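Local coordinates for pyridoxal phosphate homeostasis protein (Bifidobacterium adolescentis ATCC 15703, PDB 3CPG) that probably binds pyridoxal 5'-phosphate and takes part in its homeostasis, as a TIM-barrel member of the YggS/PROSC family, at residues D19-A22 with R23-D27; E63-A66 with A67-A70; K149-R152 with R153-R157; H220-K223 with T224-I228; E251-A255 with E256-I260. All blocks are in the same frame, centred on the assembly; numbering follows the deposited sequence.

Contact 1 (D19-A22 with R23-D27); sequences DARA and REITD
Arg-21 swings CG opposite its backbone N (chi1 -178°) and bends at chi2, whereas Glu-24 sets CG opposite its own carbonyl carbon (chi1 -59°) and runs on extended, which makes the two chains cross at about a right angle. Where they meet, Arg-21 NH1 donates to Glu-24 OE1 over 3.0 Å in a salt bridge. The oxygen lies close to the guanidinium plane yet is met from above the carboxylate, the two planes standing 88° apart. One face of this guanidinium rests on Ile-25, whose CG1 is 3.8 Å from Arg-21 CZ. A leucine in place of Arg-21 would probably leave Glu-24 without its charge partner and deprive Glu-63 and the carbonyl of Phe-268, both bonded by NH2, of a donor. Arg-23 lays its guanidinium over the backbone of Ala-20, with NH2 3.6 Å from Ala-20 CA. Thr-26 OG1 reaches Ala-22 O at 2.8 Å, joining Thr-26 N on that carbonyl from the opposite face of its plane. Such i to i+3 and i to i+4 pairing is that of an alpha-helix, here the first turns of helix 19-42, which Ile-25 seats against helix 61-69 of the TIM barrel.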
loop_
_atom_site.group_PDB
_atom_site.type_symbol
_atom_site.label_atom_id
_atom_site.label_comp_id
_atom_site.label_asym_id
_atom_site.label_seq_id
_atom_site.Cartn_x
_atom_site.Cartn_y
_atom_site.Cartn_z
ATOM N N ASP A 19 7.649 -7.371 -26.556
ATOM C CA ASP A 19 6.477 -6.593 -26.941
ATOM C C ASP A 19 5.150 -7.161 -26.457
ATOM O O ASP A 19 4.306 -6.419 -25.947
ATOM C CB ASP A 19 6.424 -6.430 -28.463
ATOM C CG ASP A 19 7.559 -5.587 -29.003
ATOM O OD1 ASP A 19 8.220 -4.886 -28.206
ATOM O OD2 ASP A 19 7.781 -5.616 -30.234
ATOM N N ALA A 20 4.957 -8.466 -26.621
ATOM C CA ALA A 20 3.709 -9.098 -26.205
ATOM C C ALA A 20 3.470 -8.935 -24.711
ATOM O O ALA A 20 2.346 -8.659 -24.287
ATOM C CB ALA A 20 3.711 -10.579 -26.579
ATOM N N ARG A 21 4.524 -9.107 -23.917
ATOM C CA ARG A 21 4.414 -8.966 -22.464
ATOM C C ARG A 21 4.064 -7.526 -22.097
ATOM O O ARG A 21 3.235 -7.281 -21.218
ATOM C CB ARG A 21 5.729 -9.353 -21.786
ATOM C CG ARG A 21 5.679 -9.290 -20.263
ATOM C CD ARG A 21 4.800 -10.392 -19.694
ATOM N NE ARG A 21 4.644 -10.265 -18.247
ATOM C CZ ARG A 21 3.468 -10.245 -17.627
ATOM N NH1 ARG A 21 2.344 -10.348 -18.327
ATOM N NH2 ARG A 21 3.417 -10.104 -16.310
ATOM N N ALA A 22 4.707 -6.572 -22.763
ATOM C CA ALA A 22 4.438 -5.165 -22.498
ATOM C C ALA A 22 2.973 -4.859 -22.804
ATOM O O ALA A 22 2.333 -4.079 -22.095
ATOM C CB ALA A 22 5.349 -4.287 -23.341
ATOM N N ARG A 23 2.441 -5.471 -23.862
ATOM C CA ARG A 23 1.044 -5.254 -24.231
ATOM C C ARG A 23 0.104 -5.829 -23.176
ATOM O O ARG A 23 -0.891 -5.198 -22.815
ATOM C CB ARG A 23 0.722 -5.891 -25.592
ATOM C CG ARG A 23 1.375 -5.214 -26.789
ATOM C CD ARG A 23 0.669 -5.591 -28.093
ATOM N NE ARG A 23 0.751 -7.020 -28.396
ATOM C CZ ARG A 23 1.804 -7.613 -28.952
ATOM N NH1 ARG A 23 2.878 -6.906 -29.275
ATOM N NH2 ARG A 23 1.785 -8.918 -29.184
ATOM N N GLU A 24 0.421 -7.023 -22.682
ATOM C CA GLU A 24 -0.406 -7.671 -21.667
ATOM C C GLU A 24 -0.518 -6.792 -20.427
ATOM O O GLU A 24 -1.603 -6.587 -19.892
ATOM C CB GLU A 24 0.195 -9.017 -21.252
ATOM C CG GLU A 24 0.364 -10.026 -22.377
ATOM C CD GLU A 24 0.912 -11.351 -21.882
ATOM O OE1 GLU A 24 1.887 -11.340 -21.098
ATOM O OE2 GLU A 24 0.375 -12.408 -22.281
ATOM N N ILE A 25 0.621 -6.285 -19.970
ATOM C CA ILE A 25 0.659 -5.442 -18.780
ATOM C C ILE A 25 -0.061 -4.118 -19.009
ATOM O O ILE A 25 -0.761 -3.621 -18.124
ATOM C CB ILE A 25 2.121 -5.191 -18.350
ATOM C CG1 ILE A 25 2.755 -6.525 -17.956
ATOM C CG2 ILE A 25 2.187 -4.198 -17.182
ATOM C CD1 ILE A 25 4.215 -6.430 -17.546
ATOM N N THR A 26 0.096 -3.556 -20.201
ATOM C CA THR A 26 -0.548 -2.292 -20.522
ATOM C C THR A 26 -2.066 -2.453 -20.508
ATOM O O THR A 26 -2.780 -1.615 -19.953
ATOM C CB THR A 26 -0.089 -1.776 -21.896
ATOM O OG1 THR A 26 1.319 -1.511 -21.859
ATOM C CG2 THR A 26 -0.829 -0.499 -22.263
ATOM N N ASP A 27 -2.556 -3.533 -21.110
ATOM C CA ASP A 27 -3.991 -3.788 -21.145
ATOM C C ASP A 27 -4.490 -4.090 -19.738
ATOM O O ASP A 27 -5.606 -3.718 -19.372
ATOM C CB ASP A 27 -4.315 -4.965 -22.069
ATOM C CG ASP A 27 -4.056 -4.650 -23.529
ATOM O OD1 ASP A 27 -4.112 -3.462 -23.905
ATOM O OD2 ASP A 27 -3.815 -5.596 -24.308
#

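Contact 2 (E63-A66 with A67-A70); sequences EIMA and AIDA
Residues Glu-63 to Ala-66 run on without a break into Ala-67 to Ala-70 at the C-terminal end of helix 61-69, and four i to i+4 backbone bonds tie the two halves. Ala-67 N donates to Glu-63 O, and Ile-68 N to Ile-64 O over 3.0 Å. Asp-69 N makes the shortest of the four, 2.8 Å to Met-65 O. The last, from Ala-70 N to Ala-66 O, is weak at 3.1 Å because its N-H is badly bent, at 129°. Among the side chains, Ile-68 CD1 touches two apolar neighbours of the preceding turn. It comes 4.1 Å from Ile-64 CG2 and 3.9 Å from SE of Met-65, a selenomethionine whose chain bends at both chi2 and chi3. Asp-69 holds CG beside its backbone N (chi1 -76°), which brings OD2 to 3.2 Å from Met-65 O. Both are acceptors, so the approach gives no bond; the carboxylate has its salt bridge with Arg-97 instead, which probably eases the repulsion between the two oxygens. Glu-63, buried, shares its carboxylate between Lys-10 and Arg-21. In the fold this helix is the connection of a beta-alpha-beta unit between strands 51-55 and 75-77. Ile-64 and Met-65 pack on helix 80-96, through Leu-90 and Cys-94 among others, while Ala-66, Ala-67 and Ala-70 face helix 19-42, where Ile-25 and Val-29 receive them.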
loop_
_atom_site.group_PDB
_atom_site.type_symbol
_atom_site.label_atom_id
_atom_site.label_comp_id
_atom_site.label_asym_id
_atom_site.label_seq_id
_atom_site.Cartn_x
_atom_site.Cartn_y
_atom_site.Cartn_z
ATOM N N GLU A 63 8.896 -5.328 -16.225
ATOM C CA GLU A 63 7.460 -5.505 -16.030
ATOM C C GLU A 63 6.854 -4.338 -15.255
ATOM O O GLU A 63 5.814 -3.793 -15.624
ATOM C CB GLU A 63 7.191 -6.804 -15.263
ATOM C CG GLU A 63 7.465 -8.066 -16.064
ATOM C CD GLU A 63 7.253 -9.330 -15.247
ATOM O OE1 GLU A 63 8.078 -9.612 -14.353
ATOM O OE2 GLU A 63 6.254 -10.038 -15.495
ATOM N N ILE A 64 7.501 -3.968 -14.161
ATOM C CA ILE A 64 7.004 -2.874 -13.333
ATOM C C ILE A 64 6.961 -1.559 -14.099
ATOM O O ILE A 64 5.992 -0.807 -13.994
ATOM C CB ILE A 64 7.873 -2.702 -12.071
ATOM C CG1 ILE A 64 7.821 -3.990 -11.246
ATOM C CG2 ILE A 64 7.386 -1.506 -11.249
ATOM C CD1 ILE A 64 8.770 -4.008 -10.068
HETATM N N MSE A 65 8.006 -1.274 -14.869
HETATM C CA MSE A 65 8.032 -0.036 -15.632
HETATM C C MSE A 65 6.975 -0.024 -16.736
HETATM O O MSE A 65 6.477 1.036 -17.113
HETATM C CB MSE A 65 9.432 0.203 -16.208
HETATM C CG MSE A 65 10.497 0.490 -15.123
HETATM SE SE MSE A 65 9.973 1.904 -13.912
HETATM C CE MSE A 65 9.726 3.289 -15.186
ATOM N N ALA A 66 6.625 -1.197 -17.252
ATOM C CA ALA A 66 5.595 -1.256 -18.282
ATOM C C ALA A 66 4.289 -0.826 -17.617
ATOM O O ALA A 66 3.465 -0.144 -18.224
ATOM C CB ALA A 66 5.470 -2.675 -18.846
ATOM N N ALA A 67 4.108 -1.226 -16.359
ATOM C CA ALA A 67 2.902 -0.869 -15.617
ATOM C C ALA A 67 2.863 0.632 -15.331
ATOM O O ALA A 67 1.823 1.276 -15.473
ATOM C CB ALA A 67 2.839 -1.652 -14.310
ATOM N N ILE A 68 3.993 1.189 -14.921
ATOM C CA ILE A 68 4.051 2.616 -14.637
ATOM C C ILE A 68 3.825 3.406 -15.919
ATOM O O ILE A 68 3.095 4.393 -15.922
ATOM C CB ILE A 68 5.400 2.990 -13.986
ATOM C CG1 ILE A 68 5.382 2.534 -12.523
ATOM C CG2 ILE A 68 5.654 4.498 -14.087
ATOM C CD1 ILE A 68 6.748 2.521 -11.848
ATOM N N ASP A 69 4.431 2.960 -17.015
ATOM C CA ASP A 69 4.255 3.657 -18.280
ATOM C C ASP A 69 2.801 3.613 -18.739
ATOM O O ASP A 69 2.352 4.491 -19.481
ATOM C CB ASP A 69 5.156 3.056 -19.365
ATOM C CG ASP A 69 6.606 3.476 -19.213
ATOM O OD1 ASP A 69 6.848 4.600 -18.724
ATOM O OD2 ASP A 69 7.501 2.694 -19.597
ATOM N N ALA A 70 2.068 2.595 -18.293
ATOM C CA ALA A 70 0.666 2.440 -18.674
ATOM C C ALA A 70 -0.292 3.245 -17.805
ATOM O O ALA A 70 -1.492 3.282 -18.078
ATOM C CB ALA A 70 0.275 0.971 -18.643
#

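Contact 3 (K149-R152 with R153-R157); sequences KISR and RAVAR
Arg-153 folds back along helix 144-157 to the carbonyl of Lys-149, one turn earlier, on the helix that joins strands 137-141 and 161-166 in a beta-alpha-beta unit of the TIM barrel. Its CB stands 3.7 Å from Lys-149 O. CG lies beside the backbone N (chi1 -67°) and follows at 3.5 Å from the same oxygen, and CD keeps that distance too, while the chain stays extended as far as NE. The turn at chi4 (73°) then brings the guanidinium round, and NH1 donates to Lys-149 O over 3.0 Å. That oxygen sits at the guanidinium edge, almost in its plane, whereas NH1 comes in from well off the carbonyl direction. The bond supplements a weak one to Lys-149 O from Arg-153 N, 3.4 Å long. Shortening this residue to alanine is likely to leave Lys-149 O with only the weak bond from this position and to open a gap beside Ile-128 and Leu-132, on which the arginine chain packs. The lysine itself extends its chain away, its NZ being bonded to Ser-125. Beyond, Ser-151 O accepts from Val-155 N, and Ser-151 OG is hydrogen-bonded to Asp-194 O. Val-155 CG2 lies 3.2 Å from Ser-151 O.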
loop_
_atom_site.group_PDB
_atom_site.type_symbol
_atom_site.label_atom_id
_atom_site.label_comp_id
_atom_site.label_asym_id
_atom_site.label_seq_id
_atom_site.Cartn_x
_atom_site.Cartn_y
_atom_site.Cartn_z
ATOM N N LYS A 149 9.906 -0.197 16.893
ATOM C CA LYS A 149 11.155 -0.625 16.275
ATOM C C LYS A 149 11.454 0.214 15.038
ATOM O O LYS A 149 12.599 0.571 14.783
ATOM C CB LYS A 149 11.083 -2.106 15.902
ATOM C CG LYS A 149 10.966 -3.021 17.102
ATOM C CD LYS A 149 10.770 -4.465 16.678
ATOM C CE LYS A 149 10.560 -5.358 17.889
ATOM N NZ LYS A 149 10.371 -6.779 17.484
ATOM N N ILE A 150 10.419 0.531 14.269
ATOM C CA ILE A 150 10.609 1.344 13.073
ATOM C C ILE A 150 10.962 2.764 13.503
ATOM O O ILE A 150 11.839 3.402 12.920
ATOM C CB ILE A 150 9.330 1.341 12.202
ATOM C CG1 ILE A 150 9.080 -0.081 11.685
ATOM C CG2 ILE A 150 9.466 2.337 11.050
ATOM C CD1 ILE A 150 7.776 -0.258 10.925
ATOM N N SER A 151 10.291 3.247 14.541
ATOM C CA SER A 151 10.542 4.589 15.054
ATOM C C SER A 151 12.003 4.777 15.477
ATOM O O SER A 151 12.652 5.751 15.093
ATOM C CB SER A 151 9.627 4.870 16.251
ATOM O OG SER A 151 9.983 6.084 16.893
ATOM N N ARG A 152 12.514 3.843 16.270
ATOM C CA ARG A 152 13.893 3.928 16.749
ATOM C C ARG A 152 14.878 4.065 15.594
ATOM O O ARG A 152 15.812 4.867 15.644
ATOM C CB ARG A 152 14.254 2.680 17.553
ATOM C CG ARG A 152 13.362 2.404 18.742
ATOM C CD ARG A 152 13.789 1.104 19.401
ATOM N NE ARG A 152 15.118 1.212 19.991
ATOM C CZ ARG A 152 15.357 1.736 21.190
ATOM N NH1 ARG A 152 14.355 2.195 21.925
ATOM N NH2 ARG A 152 16.594 1.804 21.653
ATOM N N ARG A 153 14.658 3.271 14.553
ATOM C CA ARG A 153 15.526 3.273 13.386
ATOM C C ARG A 153 15.363 4.507 12.500
ATOM O O ARG A 153 16.342 5.003 11.939
ATOM C CB ARG A 153 15.299 1.975 12.603
ATOM C CG ARG A 153 15.787 0.758 13.399
ATOM C CD ARG A 153 15.292 -0.577 12.862
ATOM N NE ARG A 153 15.910 -1.697 13.576
ATOM C CZ ARG A 153 15.619 -2.067 14.822
ATOM N NH1 ARG A 153 14.702 -1.417 15.525
ATOM N NH2 ARG A 153 16.257 -3.095 15.369
ATOM N N ALA A 154 14.141 5.013 12.382
ATOM C CA ALA A 154 13.906 6.205 11.571
ATOM C C ALA A 154 14.549 7.411 12.261
ATOM O O ALA A 154 15.228 8.220 11.624
ATOM C CB ALA A 154 12.407 6.433 11.390
ATOM N N VAL A 155 14.346 7.519 13.570
ATOM C CA VAL A 155 14.915 8.627 14.331
ATOM C C VAL A 155 16.436 8.623 14.210
ATOM O O VAL A 155 17.049 9.659 13.964
ATOM C CB VAL A 155 14.522 8.542 15.826
ATOM C CG1 VAL A 155 15.315 9.567 16.641
ATOM C CG2 VAL A 155 13.028 8.802 15.982
ATOM N N ALA A 156 17.037 7.449 14.372
ATOM C CA ALA A 156 18.487 7.318 14.283
ATOM C C ALA A 156 18.990 7.704 12.895
ATOM O O ALA A 156 20.080 8.254 12.759
ATOM C CB ALA A 156 18.905 5.882 14.615
ATOM N N ARG A 157 18.187 7.422 11.872
ATOM C CA ARG A 157 18.564 7.738 10.498
ATOM C C ARG A 157 18.313 9.208 10.174
ATOM O O ARG A 157 18.817 9.725 9.179
ATOM C CB ARG A 157 17.786 6.851 9.521
ATOM C CG ARG A 157 18.281 6.922 8.088
ATOM C CD ARG A 157 17.513 5.969 7.178
ATOM N NE ARG A 157 17.982 6.044 5.797
ATOM C CZ ARG A 157 19.170 5.615 5.381
ATOM N NH1 ARG A 157 20.024 5.065 6.235
ATOM N NH2 ARG A 157 19.514 5.758 4.110
#

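Contact 4 (H220-K223 with T224-I228); sequences HLRK and TRDLI
Thr-224 and His-220 meet one turn apart on helix 211-231, the crossover helix of the beta-alpha-beta unit formed with strands 196-202 and 241-243. Among the hydrogen bonds, the carbonyl of His-220 is gripped twice. Thr-224 N reaches His-220 O at 2.9 Å in the regular helical way, and the hydroxyl OG1 matches that length from the opposite face of the carbonyl plane. This OG1 sits beside the backbone N of its own residue (chi1 -65°), which is what turns it back along the helix. Further i to i+4 bonds, such as Arg-225 N to Leu-221 O and Asp-226 N to Arg-222 O, continue the ladder. The ionic group lies between neighbours: Arg-225 grips Asp-226 OD1 side-on with NE at 2.7 Å and with NH2 at 3.0 Å, both from the same face of the carboxylate. Arg-222 NE lies 4.5 Å from Asp-226 OD2, beyond a salt bridge; the Arg-222 guanidinium is bonded through NH1 to Glu-256. Of the non-bonded approaches, the imidazole of His-220, fixed through ND1 by Glu-169, stands obliquely to Thr-224, its CE1 3.3 Å from OG1. Leu-221 packs on Leu-201 of strand 196-202. Arg-225 NH2 lies against the aliphatic part of Arg-222, 3.5 Å from its CG.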
loop_
_atom_site.group_PDB
_atom_site.type_symbol
_atom_site.label_atom_id
_atom_site.label_comp_id
_atom_site.label_asym_id
_atom_site.label_seq_id
_atom_site.Cartn_x
_atom_site.Cartn_y
_atom_site.Cartn_z
ATOM N N HIS A 220 -15.607 -1.912 8.660
ATOM C CA HIS A 220 -15.002 -1.756 9.972
ATOM C C HIS A 220 -13.735 -0.915 9.875
ATOM O O HIS A 220 -13.502 -0.045 10.711
ATOM C CB HIS A 220 -14.693 -3.125 10.578
ATOM C CG HIS A 220 -13.994 -3.056 11.900
ATOM N ND1 HIS A 220 -12.644 -2.809 12.016
ATOM C CD2 HIS A 220 -14.463 -3.192 13.164
ATOM C CE1 HIS A 220 -12.310 -2.796 13.295
ATOM N NE2 HIS A 220 -13.395 -3.025 14.012
ATOM N N LEU A 221 -12.927 -1.159 8.845
ATOM C CA LEU A 221 -11.695 -0.396 8.673
ATOM C C LEU A 221 -12.005 1.084 8.450
ATOM O O LEU A 221 -11.347 1.952 9.015
ATOM C CB LEU A 221 -10.881 -0.929 7.486
ATOM C CG LEU A 221 -9.400 -0.544 7.552
ATOM C CD1 LEU A 221 -8.737 -1.284 8.705
ATOM C CD2 LEU A 221 -8.712 -0.893 6.233
ATOM N N ARG A 222 -13.008 1.369 7.625
ATOM C CA ARG A 222 -13.382 2.754 7.353
ATOM C C ARG A 222 -13.845 3.466 8.625
ATOM O O ARG A 222 -13.434 4.592 8.898
ATOM C CB ARG A 222 -14.500 2.831 6.310
ATOM C CG ARG A 222 -14.876 4.269 5.969
ATOM C CD ARG A 222 -16.129 4.381 5.118
ATOM N NE ARG A 222 -17.339 4.041 5.861
ATOM C CZ ARG A 222 -18.007 2.902 5.721
ATOM N NH1 ARG A 222 -17.587 1.981 4.857
ATOM N NH2 ARG A 222 -19.098 2.685 6.447
ATOM N N LYS A 223 -14.710 2.813 9.395
ATOM C CA LYS A 223 -15.212 3.412 10.631
ATOM C C LYS A 223 -14.078 3.654 11.619
ATOM O O LYS A 223 -14.046 4.674 12.306
ATOM C CB LYS A 223 -16.268 2.511 11.275
ATOM C CG LYS A 223 -17.560 2.421 10.484
ATOM C CD LYS A 223 -18.582 1.562 11.208
ATOM C CE LYS A 223 -19.873 1.469 10.413
ATOM N NZ LYS A 223 -20.899 0.658 11.134
ATOM N N THR A 224 -13.155 2.702 11.694
ATOM C CA THR A 224 -12.014 2.820 12.592
ATOM C C THR A 224 -11.180 4.030 12.180
ATOM O O THR A 224 -10.761 4.822 13.018
ATOM C CB THR A 224 -11.152 1.546 12.548
ATOM O OG1 THR A 224 -11.909 0.446 13.073
ATOM C CG2 THR A 224 -9.878 1.723 13.371
ATOM N N ARG A 225 -10.946 4.164 10.880
ATOM C CA ARG A 225 -10.193 5.290 10.339
ATOM C C ARG A 225 -10.892 6.593 10.750
ATOM O O ARG A 225 -10.249 7.543 11.205
ATOM C CB ARG A 225 -10.132 5.161 8.808
ATOM C CG ARG A 225 -9.306 6.213 8.053
ATOM C CD ARG A 225 -10.050 7.533 7.864
ATOM N NE ARG A 225 -11.392 7.373 7.299
ATOM C CZ ARG A 225 -11.680 7.264 6.004
ATOM N NH1 ARG A 225 -10.720 7.293 5.090
ATOM N NH2 ARG A 225 -12.946 7.139 5.622
ATOM N N ASP A 226 -12.213 6.631 10.602
ATOM C CA ASP A 226 -12.964 7.831 10.958
ATOM C C ASP A 226 -12.816 8.207 12.429
ATOM O O ASP A 226 -12.659 9.386 12.760
ATOM C CB ASP A 226 -14.450 7.659 10.626
ATOM C CG ASP A 226 -14.713 7.582 9.136
ATOM O OD1 ASP A 226 -13.842 8.010 8.348
ATOM O OD2 ASP A 226 -15.802 7.109 8.752
ATOM N N LEU A 227 -12.871 7.212 13.311
ATOM C CA LEU A 227 -12.740 7.466 14.741
ATOM C C LEU A 227 -11.348 7.991 15.084
ATOM O O LEU A 227 -11.204 8.911 15.887
ATOM C CB LEU A 227 -13.043 6.191 15.543
ATOM C CG LEU A 227 -14.517 5.764 15.573
ATOM C CD1 LEU A 227 -14.686 4.468 16.355
ATOM C CD2 LEU A 227 -15.341 6.877 16.204
ATOM N N ILE A 228 -10.317 7.419 14.469
ATOM C CA ILE A 228 -8.955 7.876 14.738
ATOM C C ILE A 228 -8.791 9.346 14.348
ATOM O O ILE A 228 -8.198 10.135 15.088
ATOM C CB ILE A 228 -7.917 7.036 13.965
ATOM C CG1 ILE A 228 -7.980 5.582 14.434
ATOM C CG2 ILE A 228 -6.515 7.613 14.180
ATOM C CD1 ILE A 228 -7.179 4.619 13.559
#

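Contact 5 (E251-A255 with E256-I260); sequences ELAIA and EGSTI
The flat groups that meet between Ala-253 or Ile-254 and residues 256-258 are backbone amides, and in a Schellman motif, which ends helix 250-255, two carbonyls are approached out of their planes. Ser-258 N comes from above the Ala-253 carbonyl, 39° out of plane and 3.0 Å from Ala-253 O. Gly-257 N stands still higher over the carbonyl of Ile-254, at 71°, and 3.1 Å from Ile-254 O. Gly-257 is the C-prime residue with a positive phi of 101°; a CB at these backbone angles would press on the carbonyl oxygen of the residue before, so glycine suits the position. Just before it, Glu-256 N makes the last ordinary helical bond, 3.0 Å to Leu-252 O, and a weak second one to Ala-253 O. The side chain of Glu-256 starts beside its backbone N and bends at chi2. Its CG packs 3.5 Å from Leu-252 O, and the carboxylate leaves for two arginines of helix 211-231, OE2 to Arg-215 and OE1 to Arg-222. With a partner at each oxygen, the carboxylate is probably restrained from turning about its last bond. Ser-258 opens the way into strand 260-263 of the barrel; OG, opposite the backbone N, is bonded to the carbonyl of Met-244. Ser-258 CB points back to the helix and lies 3.9 Å from Ala-253 CB.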
loop_
_atom_site.group_PDB
_atom_site.type_symbol
_atom_site.label_atom_id
_atom_site.label_comp_id
_atom_site.label_asym_id
_atom_site.label_seq_id
_atom_site.Cartn_x
_atom_site.Cartn_y
_atom_site.Cartn_z
ATOM N N GLU A 251 -14.023 -3.957 -6.171
ATOM C CA GLU A 251 -15.308 -3.277 -6.325
ATOM C C GLU A 251 -15.951 -3.068 -4.951
ATOM O O GLU A 251 -16.445 -1.986 -4.645
ATOM C CB GLU A 251 -16.258 -4.096 -7.209
ATOM C CG GLU A 251 -16.058 -3.956 -8.715
ATOM C CD GLU A 251 -14.763 -4.562 -9.212
ATOM O OE1 GLU A 251 -14.236 -5.485 -8.553
ATOM O OE2 GLU A 251 -14.285 -4.125 -10.279
ATOM N N LEU A 252 -15.939 -4.109 -4.124
ATOM C CA LEU A 252 -16.524 -4.026 -2.788
ATOM C C LEU A 252 -15.736 -3.061 -1.899
ATOM O O LEU A 252 -16.310 -2.294 -1.126
ATOM C CB LEU A 252 -16.551 -5.415 -2.141
ATOM C CG LEU A 252 -17.409 -6.477 -2.833
ATOM C CD1 LEU A 252 -17.147 -7.837 -2.206
ATOM C CD2 LEU A 252 -18.881 -6.103 -2.719
ATOM N N ALA A 253 -14.415 -3.100 -2.016
ATOM C CA ALA A 253 -13.566 -2.222 -1.222
ATOM C C ALA A 253 -13.878 -0.774 -1.560
ATOM O O ALA A 253 -14.008 0.069 -0.677
ATOM C CB ALA A 253 -12.094 -2.514 -1.507
ATOM N N ILE A 254 -14.002 -0.486 -2.847
ATOM C CA ILE A 254 -14.286 0.875 -3.271
ATOM C C ILE A 254 -15.676 1.314 -2.811
ATOM O O ILE A 254 -15.874 2.470 -2.435
ATOM C CB ILE A 254 -14.119 1.007 -4.799
ATOM C CG1 ILE A 254 -12.642 0.789 -5.154
ATOM C CG2 ILE A 254 -14.580 2.381 -5.267
ATOM C CD1 ILE A 254 -12.345 0.730 -6.632
ATOM N N ALA A 255 -16.632 0.390 -2.817
ATOM C CA ALA A 255 -17.978 0.711 -2.358
ATOM C C ALA A 255 -17.936 1.077 -0.876
ATOM O O ALA A 255 -18.749 1.877 -0.403
ATOM C CB ALA A 255 -18.914 -0.481 -2.571
ATOM N N GLU A 256 -16.986 0.495 -0.143
ATOM C CA GLU A 256 -16.858 0.758 1.287
ATOM C C GLU A 256 -15.868 1.868 1.657
ATOM O O GLU A 256 -15.506 2.016 2.824
ATOM C CB GLU A 256 -16.492 -0.531 2.033
ATOM C CG GLU A 256 -17.592 -1.602 2.059
ATOM C CD GLU A 256 -18.900 -1.113 2.671
ATOM O OE1 GLU A 256 -18.861 -0.312 3.630
ATOM O OE2 GLU A 256 -19.975 -1.550 2.199
ATOM N N GLY A 257 -15.415 2.633 0.668
ATOM C CA GLY A 257 -14.518 3.746 0.954
ATOM C C GLY A 257 -13.018 3.634 0.733
ATOM O O GLY A 257 -12.275 4.540 1.115
ATOM N N SER A 258 -12.555 2.552 0.121
ATOM C CA SER A 258 -11.124 2.395 -0.116
ATOM C C SER A 258 -10.520 3.598 -0.836
ATOM O O SER A 258 -11.152 4.173 -1.721
ATOM C CB SER A 258 -10.866 1.139 -0.947
ATOM O OG SER A 258 -9.497 1.055 -1.305
ATOM N N THR A 259 -9.303 3.981 -0.453
ATOM C CA THR A 259 -8.626 5.096 -1.112
ATOM C C THR A 259 -7.400 4.572 -1.843
ATOM O O THR A 259 -6.791 5.282 -2.639
ATOM C CB THR A 259 -8.183 6.185 -0.121
ATOM O OG1 THR A 259 -7.166 5.668 0.747
ATOM C CG2 THR A 259 -9.374 6.668 0.695
ATOM N N ILE A 260 -7.044 3.325 -1.555
ATOM C CA ILE A 260 -5.913 2.666 -2.199
ATOM C C ILE A 260 -6.243 1.192 -2.389
ATOM O O ILE A 260 -6.537 0.492 -1.426
ATOM C CB ILE A 260 -4.615 2.719 -1.357
ATOM C CG1 ILE A 260 -4.151 4.159 -1.166
ATOM C CG2 ILE A 260 -3.517 1.903 -2.058
ATOM C CD1 ILE A 260 -2.911 4.275 -0.293
#

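Along the chain the five contacts follow in series, each local to one helix or helix end. Contacts 1 and 2 touch, their centres about 9 Å apart, where helix 19-42 packs on helix 61-69; the salt bridge Arg-21 to Glu-63 crosses that seam. Contacts 4 and 5, about 13 Å apart between centres, are joined by Arg-222 and Glu-256, tying helix 211-231 to the turn before strand 260-263. Contact 3 lies alone on helix 144-157, its centre about 40 Å from that of contact 1, across the chain's centre. Together they mark outer helices and one turn around the parallel-stranded barrel, the first two lying nearer the predicted cofactor lysine, Lys-57.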